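Local coordinates for MGS-M5 (Unidentified, PDB 4Q3N), which catalyses, as an L-lactate dehydrogenase of the lactate/malate dehydrogenase family, the NAD-dependent interconversion of L-lactate and pyruvate, at the interface of chains A and B. Coordinates in Å, arbitrary orientation; residue numbers count along the deposited sequence, not the author numbering. Chains: chain A/B, MGS-M5.

Contact 1 and contact 2 are neighbouring patches of one two-fold symmetric interface between chains A and B, their C-alpha centres about 11 Å apart. A:Met236 belongs to both, and helix 232-246 of chain A runs through the two. In contact 1 a phenylalanine of chain B plugs into chain A, with waters bridging the polar backbone; in contact 2 the helices 13-25 of both chains meet, and direct hydrogen bonds join the partners. Symmetry repeats each patch with the chains exchanged. The deposited assembly has four copies, in keeping with the tetramers common among lactate dehydrogenases, so this pairing is probably a biological one.

Contact 1: the interface of chains A and B. Residues chain A 147-148, 151, 154, 236-237, 240, 253; chain B 50-51, 53-54.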
ATOM      1  N   SER A 147     -13.008   6.636  18.943  1.00 23.05           N
ATOM      2  CA  SER A 147     -12.648   6.144  17.595  1.00 23.24           C
ATOM      3  C   SER A 147     -12.633   4.607  17.564  1.00 22.95           C
ATOM      4  O   SER A 147     -13.165   3.990  16.657  1.00 22.25           O
ATOM      5  CB  SER A 147     -11.269   6.704  17.176  1.00 26.65           C
ATOM      6  OG  SER A 147     -10.301   6.368  18.198  1.00 30.41           O
ATOM      7  N   LEU A 148     -12.059   3.972  18.588  1.00 20.92           N
ATOM      8  CA  LEU A 148     -12.054   2.500  18.649  1.00 22.93           C
ATOM      9  C   LEU A 148     -13.448   1.928  18.936  1.00 24.79           C
ATOM     10  O   LEU A 148     -13.836   0.889  18.374  1.00 24.86           O
ATOM     11  CB  LEU A 148     -11.059   2.013  19.729  1.00 24.94           C
ATOM     12  CG  LEU A 148     -11.063   0.510  20.073  1.00 25.64           C
ATOM     13  CD1 LEU A 148     -10.672  -0.396  18.838  1.00 29.12           C
ATOM     14  CD2 LEU A 148     -10.213   0.225  21.300  1.00 27.34           C
ATOM     15  N   ALA A 151     -15.077   1.847  15.653  1.00 23.83           N
ATOM     16  CA  ALA A 151     -14.629   0.719  14.834  1.00 23.76           C
ATOM     17  C   ALA A 151     -15.261  -0.583  15.298  1.00 23.88           C
ATOM     18  O   ALA A 151     -15.547  -1.453  14.497  1.00 24.19           O
ATOM     19  CB  ALA A 151     -13.091   0.583  14.864  1.00 22.59           C
ATOM     20  N   ARG A 154     -18.869  -0.598  13.993  1.00 23.74           N
ATOM     21  CA  ARG A 154     -18.892  -0.914  12.562  0.50 23.17           C
ATOM     22  C   ARG A 154     -18.638  -2.398  12.328  1.00 24.45           C
ATOM     23  O   ARG A 154     -19.355  -3.051  11.553  1.00 25.13           O
ATOM     24  CB  ARG A 154     -17.858  -0.064  11.815  0.50 22.27           C
ATOM     25  CG  ARG A 154     -18.042   1.424  12.055  0.50 23.03           C
ATOM     26  CD  ARG A 154     -16.855   2.192  11.518  0.50 24.23           C
ATOM     27  NE  ARG A 154     -16.942   2.358  10.079  0.50 23.56           N
ATOM     28  CZ  ARG A 154     -16.060   3.043   9.360  0.50 25.85           C
ATOM     29  NH1 ARG A 154     -15.032   3.635   9.956  0.50 25.32           N
ATOM     30  NH2 ARG A 154     -16.237   3.167   8.053  0.50 25.11           N
ATOM     31  N   MET A 236      -4.513   0.469  15.920  1.00 20.36           N
ATOM     32  CA  MET A 236      -4.922   0.839  14.538  1.00 20.36           C
ATOM     33  C   MET A 236      -5.784   2.113  14.497  1.00 21.34           C
ATOM     34  O   MET A 236      -5.748   2.869  13.513  1.00 23.53           O
ATOM     35  CB  MET A 236      -5.665  -0.340  13.905  1.00 20.01           C
ATOM     36  CG  MET A 236      -4.657  -1.496  13.580  1.00 22.51           C
ATOM     37  SD  MET A 236      -5.388  -2.886  12.724  1.00 23.75           S
ATOM     38  CE  MET A 236      -5.608  -2.135  11.055  1.00 18.23           C
ATOM     39  N   ALA A 237      -6.559   2.368  15.566  1.00 21.89           N
ATOM     40  CA  ALA A 237      -7.311   3.618  15.668  1.00 22.61           C
ATOM     41  C   ALA A 237      -6.309   4.787  15.715  1.00 22.79           C
ATOM     42  O   ALA A 237      -6.501   5.800  15.035  1.00 22.42           O
ATOM     43  CB  ALA A 237      -8.206   3.628  16.978  1.00 21.00           C
ATOM     44  N   ARG A 240      -4.865   5.516  12.419  1.00 22.31           N
ATOM     45  CA  ARG A 240      -5.795   6.185  11.510  1.00 22.83           C
ATOM     46  C   ARG A 240      -5.882   7.653  11.806  1.00 22.32           C
ATOM     47  O   ARG A 240      -5.969   8.482  10.880  1.00 24.97           O
ATOM     48  CB  ARG A 240      -7.191   5.576  11.605  1.00 23.44           C
ATOM     49  CG  ARG A 240      -8.130   6.036  10.463  1.00 24.12           C
ATOM     50  CD  ARG A 240      -7.560   5.523   9.056  1.00 28.38           C
ATOM     51  NE  ARG A 240      -8.206   6.158   7.907  1.00 31.42           N
ATOM     52  CZ  ARG A 240      -7.961   7.388   7.455  1.00 31.39           C
ATOM     53  NH1 ARG A 240      -7.125   8.204   8.096  1.00 29.10           N
ATOM     54  NH2 ARG A 240      -8.596   7.823   6.367  1.00 30.98           N
ATOM     55  N   LEU A 253     -13.474  11.870  11.937  1.00 26.39           N
ATOM     56  CA  LEU A 253     -13.317  10.770  12.915  1.00 25.38           C
ATOM     57  C   LEU A 253     -13.838  11.167  14.289  1.00 26.09           C
ATOM     58  O   LEU A 253     -13.671  12.300  14.711  1.00 24.53           O
ATOM     59  CB  LEU A 253     -11.839  10.372  13.098  1.00 26.21           C
ATOM     60  CG  LEU A 253     -11.165   9.823  11.824  1.00 28.93           C
ATOM     61  CD1 LEU A 253      -9.683   9.779  12.031  1.00 29.72           C
ATOM     62  CD2 LEU A 253     -11.696   8.396  11.420  1.00 26.34           C
TER
ATOM     63  N   HIS B  50     -11.368  -5.615  15.806  1.00 21.82           N
ATOM     64  CA  HIS B  50     -11.783  -4.269  16.150  1.00 24.01           C
ATOM     65  C   HIS B  50     -10.955  -3.185  15.463  1.00 25.34           C
ATOM     66  O   HIS B  50     -11.332  -2.028  15.481  1.00 29.40           O
ATOM     67  CB  HIS B  50     -11.739  -4.089  17.681  1.00 23.05           C
ATOM     68  CG  HIS B  50     -12.738  -4.946  18.374  1.00 24.68           C
ATOM     69  ND1 HIS B  50     -12.738  -5.167  19.741  1.00 27.09           N
ATOM     70  CD2 HIS B  50     -13.782  -5.648  17.883  1.00 25.10           C
ATOM     71  CE1 HIS B  50     -13.742  -5.966  20.056  1.00 27.51           C
ATOM     72  NE2 HIS B  50     -14.399  -6.272  18.944  1.00 27.30           N
ATOM     73  N   GLY B  51      -9.814  -3.525  14.912  1.00 23.88           N
ATOM     74  CA  GLY B  51      -9.034  -2.510  14.194  1.00 24.74           C
ATOM     75  C   GLY B  51      -9.339  -2.511  12.677  1.00 26.46           C
ATOM     76  O   GLY B  51      -8.920  -1.597  11.944  1.00 24.42           O
ATOM     77  N   ALA B  53     -11.923  -1.859  10.805  1.00 29.49           N
ATOM     78  CA  ALA B  53     -12.626  -0.790  10.117  1.00 29.52           C
ATOM     79  C   ALA B  53     -11.624   0.299   9.737  1.00 29.30           C
ATOM     80  O   ALA B  53     -11.954   1.193   8.957  1.00 30.66           O
ATOM     81  CB  ALA B  53     -13.756  -0.211  10.978  1.00 31.58           C
ATOM     82  N   PHE B  54     -10.410   0.230  10.300  1.00 28.53           N
ATOM     83  CA  PHE B  54      -9.358   1.225   9.998  1.00 28.73           C
ATOM     84  C   PHE B  54      -8.233   0.617   9.204  1.00 27.18           C
ATOM     85  O   PHE B  54      -7.162   1.205   9.132  1.00 27.38           O
ATOM     86  CB  PHE B  54      -8.762   1.836  11.291  1.00 31.23           C
ATOM     87  CG  PHE B  54      -9.750   2.667  12.048  1.00 33.34           C
ATOM     88  CD1 PHE B  54     -10.604   3.528  11.369  1.00 38.61           C
ATOM     89  CD2 PHE B  54      -9.913   2.499  13.396  1.00 35.34           C
ATOM     90  CE1 PHE B  54     -11.548   4.286  12.043  1.00 41.59           C
ATOM     91  CE2 PHE B  54     -10.833   3.249  14.081  1.00 35.98           C
ATOM     92  CZ  PHE B  54     -11.658   4.141  13.412  1.00 39.03           C
TER
HETATM   93  O   HOH W   1     -13.419  -2.717  12.964  1.00 25.36           O
HETATM   94  O   HOH W   2      -5.068   1.911  10.787  1.00 25.67           O
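The phenyl ring of B:Phe54 wedges into chain A with A:Ala151 toward one side, near the rim at CE2, and A:Ala237 and A:Arg240 on the opposite side. A:Ala151 CB lies 3.6 Å from CE2 of B:Phe54, while across the ring the aliphatic stem of A:Arg240 presses its CG to within 3.6 Å of B:Phe54 CD1. Beside that stem, the backbone CA of A:Ala237 comes 3.6 Å from B:Phe54 CD2. The ring's edge meets the carbonyl O of A:Ser147 in plane, at 3.6 Å from CE2. A:Arg240 swings its CG anti to the backbone N (chi1 -168°) and then bends at chi2, which turns methylenes toward the phenyl and holds its guanidinium steeply tilted from it. A:Arg154 crosses on the A:Ala151 side, its CD 4.0 Å from the methyl CB of B:Ala53. A:Met236, bent at chi3, brings its methyl CE to 3.5 Å from the carbonyl O of B:Gly51.

Around this apolar core, water ties the backbones together. One molecule links A:Ala151 O to the amide N of B:Ala53, 2.8 Å from that nitrogen; another sits between A:Met236 O and B:Phe54 O. The phenylalanine ends the short 3-10 helix 52-54 of chain B and enters between helices 147-161 and 232-246 of chain A, with CD2 of A:Leu253, from strand 251-258, off the CE1 corner of the ring.

Contact 2: the interface of chains A and B. Residues chain A 17, 20-21, 24-25, 232, 235-236; chain B 20, 23-24.
The phenol OH of B:Tyr20 donates to the backbone carbonyl O of A:Tyr232 at 2.9 Å, arriving in the carbonyl plane on a lone pair. One turn further along the helix of B:Tyr20, OD1 of B:Asn24 accepts a nearly straight hydrogen bond (174° at H) over 2.8 Å from the side-chain amide NE2 of A:Gln25, at the end of helix 13-25 of chain A. The two amide groups are roughly coplanar, and the donor lies in the plane of the acceptor carbonyl. B:Asn24 is itself steadied within its own chain: its ND2 donates to B:Tyr20 O at 2.8 Å, from above the carbonyl plane. That bond probably helps fix the rotation of the amide, with OD1 turned toward chain A.

Ring contacts come next. The ring of B:Tyr20 is sandwiched, with A:Tyr232 CD1 over the centre of one face and ND2 of B:Asn24 over the centre of the other. A:Tyr232 CD1 lies 3.5 Å from B:Tyr20 CG, and A:Ser17 O meets the ring's edge in plane. With CG anti to the backbone N (chi1 -168°), the tyrosine reaches across to these partners. A phenylalanine here would probably leave the carbonyl of A:Tyr232 without its hydroxyl donor and the ring less firmly fixed against chain A.

Apolar packing fills in the rest. A:Met236 runs alongside the tyrosine, pointing the other way, its CG 3.7 Å from B:Tyr20 CE1, and its SD rests 3.8 Å from CG1 of B:Val23. A:Ala21 CB nestles against the amide of B:Asn24, and CB of A:Asn24 meets CB of its own twin, B:Asn24, at 3.8 Å.

In the fold, helix 13-25 starts within the Rossmann glycine motif of the NAD-binding domain; it faces its two-fold mate here, flanked by helix 232-246 of chain A.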
ATOM      1  N   SER A  17       1.987  -1.259  20.066  1.00 19.86           N
ATOM      2  CA  SER A  17       1.101  -1.775  19.021  1.00 20.52           C
ATOM      3  C   SER A  17       0.863  -0.658  18.000  1.00 21.06           C
ATOM      4  O   SER A  17       0.922  -0.856  16.789  1.00 21.36           O
ATOM      5  CB  SER A  17      -0.203  -2.257  19.646  1.00 20.33           C
ATOM      6  OG  SER A  17       0.047  -3.457  20.380  1.00 23.86           O
ATOM      7  N   TYR A  20       4.145  -0.357  16.020  1.00 20.89           N
ATOM      8  CA  TYR A  20       4.358  -1.464  15.091  1.00 19.82           C
ATOM      9  C   TYR A  20       3.396  -1.339  13.921  1.00 20.75           C
ATOM     10  O   TYR A  20       3.742  -1.677  12.787  1.00 21.08           O
ATOM     11  CB  TYR A  20       4.115  -2.783  15.766  1.00 19.33           C
ATOM     12  CG  TYR A  20       4.564  -4.047  15.040  1.00 18.71           C
ATOM     13  CD1 TYR A  20       5.874  -4.192  14.533  1.00 18.30           C
ATOM     14  CD2 TYR A  20       3.730  -5.129  15.004  1.00 18.08           C
ATOM     15  CE1 TYR A  20       6.277  -5.422  13.988  1.00 18.56           C
ATOM     16  CE2 TYR A  20       4.129  -6.357  14.471  1.00 19.83           C
ATOM     17  CZ  TYR A  20       5.399  -6.481  13.996  1.00 18.07           C
ATOM     18  OH  TYR A  20       5.732  -7.724  13.530  1.00 20.00           O
ATOM     19  N   ALA A  21       2.159  -0.962  14.214  1.00 20.96           N
ATOM     20  CA  ALA A  21       1.173  -0.804  13.137  1.00 20.47           C
ATOM     21  C   ALA A  21       1.637   0.272  12.152  1.00 20.89           C
ATOM     22  O   ALA A  21       1.510   0.093  10.912  1.00 21.42           O
ATOM     23  CB  ALA A  21      -0.257  -0.481  13.730  1.00 17.88           C
ATOM     24  N   ASN A  24       4.331  -1.180   9.931  1.00 18.17           N
ATOM     25  CA  ASN A  24       3.793  -2.047   8.895  1.00 18.91           C
ATOM     26  C   ASN A  24       2.960  -1.314   7.830  1.00 20.26           C
ATOM     27  O   ASN A  24       2.829  -1.811   6.740  1.00 21.25           O
ATOM     28  CB  ASN A  24       2.959  -3.117   9.554  1.00 19.98           C
ATOM     29  CG  ASN A  24       3.857  -4.216  10.139  1.00 21.75           C
ATOM     30  OD1 ASN A  24       4.301  -5.085   9.385  1.00 22.76           O
ATOM     31  ND2 ASN A  24       4.176  -4.144  11.449  1.00 21.45           N
ATOM     32  N   GLN A  25       2.341  -0.188   8.207  1.00 19.89           N
ATOM     33  CA  GLN A  25       1.593   0.620   7.253  1.00 23.21           C
ATOM     34  C   GLN A  25       2.493   1.667   6.586  1.00 24.14           C
ATOM     35  O   GLN A  25       2.048   2.311   5.664  1.00 24.83           O
ATOM     36  CB  GLN A  25       0.390   1.322   7.935  1.00 24.18           C
ATOM     37  CG  GLN A  25      -0.693   0.322   8.416  1.00 24.86           C
ATOM     38  CD  GLN A  25      -1.994   1.040   8.739  1.00 29.03           C
ATOM     39  OE1 GLN A  25      -2.338   2.042   8.074  1.00 24.72           O
ATOM     40  NE2 GLN A  25      -2.723   0.570   9.784  1.00 25.45           N
ATOM     41  N   TYR A 232      -4.461  -4.174  20.268  1.00 20.24           N
ATOM     42  CA  TYR A 232      -4.377  -4.141  18.799  1.00 20.29           C
ATOM     43  C   TYR A 232      -5.401  -3.165  18.203  1.00 21.98           C
ATOM     44  O   TYR A 232      -5.113  -2.367  17.274  1.00 20.94           O
ATOM     45  CB  TYR A 232      -4.557  -5.562  18.229  1.00 20.63           C
ATOM     46  CG  TYR A 232      -3.383  -6.482  18.579  1.00 21.99           C
ATOM     47  CD1 TYR A 232      -2.077  -6.044  18.417  1.00 22.37           C
ATOM     48  CD2 TYR A 232      -3.602  -7.771  19.067  1.00 21.04           C
ATOM     49  CE1 TYR A 232      -1.000  -6.868  18.732  1.00 21.70           C
ATOM     50  CE2 TYR A 232      -2.542  -8.605  19.384  1.00 25.14           C
ATOM     51  CZ  TYR A 232      -1.243  -8.137  19.223  1.00 24.14           C
ATOM     52  OH  TYR A 232      -0.181  -8.939  19.578  1.00 22.92           O
ATOM     53  N   GLY A 235      -4.365   0.448  18.771  1.00 21.66           N
ATOM     54  CA  GLY A 235      -3.190   0.720  17.953  1.00 20.76           C
ATOM     55  C   GLY A 235      -3.570   1.163  16.538  1.00 22.12           C
ATOM     56  O   GLY A 235      -3.011   2.127  15.994  1.00 22.62           O
ATOM     57  N   MET A 236      -4.513   0.469  15.920  1.00 20.36           N
ATOM     58  CA  MET A 236      -4.922   0.839  14.538  1.00 20.36           C
ATOM     59  C   MET A 236      -5.784   2.113  14.497  1.00 21.34           C
ATOM     60  O   MET A 236      -5.748   2.869  13.513  1.00 23.53           O
ATOM     61  CB  MET A 236      -5.665  -0.340  13.905  1.00 20.01           C
ATOM     62  CG  MET A 236      -4.657  -1.496  13.580  1.00 22.51           C
ATOM     63  SD  MET A 236      -5.388  -2.886  12.724  1.00 23.75           S
ATOM     64  CE  MET A 236      -5.608  -2.135  11.055  1.00 18.23           C
TER
ATOM     65  N   TYR B  20      -0.887  -9.437  13.568  1.00 20.89           N
ATOM     66  CA  TYR B  20      -1.206  -8.012  13.535  1.00 19.82           C
ATOM     67  C   TYR B  20      -0.502  -7.360  12.358  1.00 20.75           C
ATOM     68  O   TYR B  20      -1.042  -6.441  11.737  1.00 21.08           O
ATOM     69  CB  TYR B  20      -0.750  -7.334  14.795  1.00 19.33           C
ATOM     70  CG  TYR B  20      -1.250  -5.917  15.061  1.00 18.71           C
ATOM     71  CD1 TYR B  20      -2.622  -5.587  15.007  1.00 18.30           C
ATOM     72  CD2 TYR B  20      -0.370  -4.971  15.508  1.00 18.08           C
ATOM     73  CE1 TYR B  20      -3.042  -4.302  15.385  1.00 18.56           C
ATOM     74  CE2 TYR B  20      -0.785  -3.695  15.894  1.00 19.83           C
ATOM     75  CZ  TYR B  20      -2.114  -3.397  15.844  1.00 18.07           C
ATOM     76  OH  TYR B  20      -2.449  -2.144  16.278  1.00 20.00           O
ATOM     77  N   VAL B  23      -2.494  -8.022   9.297  1.00 20.55           N
ATOM     78  CA  VAL B  23      -3.674  -7.158   9.268  1.00 21.19           C
ATOM     79  C   VAL B  23      -3.299  -5.743   8.806  1.00 20.29           C
ATOM     80  O   VAL B  23      -4.008  -5.129   7.992  1.00 21.81           O
ATOM     81  CB  VAL B  23      -4.347  -7.085  10.635  1.00 22.17           C
ATOM     82  CG1 VAL B  23      -5.469  -6.017  10.649  1.00 22.47           C
ATOM     83  CG2 VAL B  23      -4.920  -8.462  10.992  1.00 20.76           C
ATOM     84  N   ASN B  24      -2.211  -5.194   9.323  1.00 18.17           N
ATOM     85  CA  ASN B  24      -1.831  -3.850   8.918  1.00 18.91           C
ATOM     86  C   ASN B  24      -1.273  -3.757   7.487  1.00 20.26           C
ATOM     87  O   ASN B  24      -1.327  -2.704   6.902  1.00 21.25           O
ATOM     88  CB  ASN B  24      -0.817  -3.324   9.902  1.00 19.98           C
ATOM     89  CG  ASN B  24      -1.508  -2.843  11.185  1.00 21.75           C
ATOM     90  OD1 ASN B  24      -2.034  -1.728  11.194  1.00 22.76           O
ATOM     91  ND2 ASN B  24      -1.568  -3.694  12.231  1.00 21.45           N
TER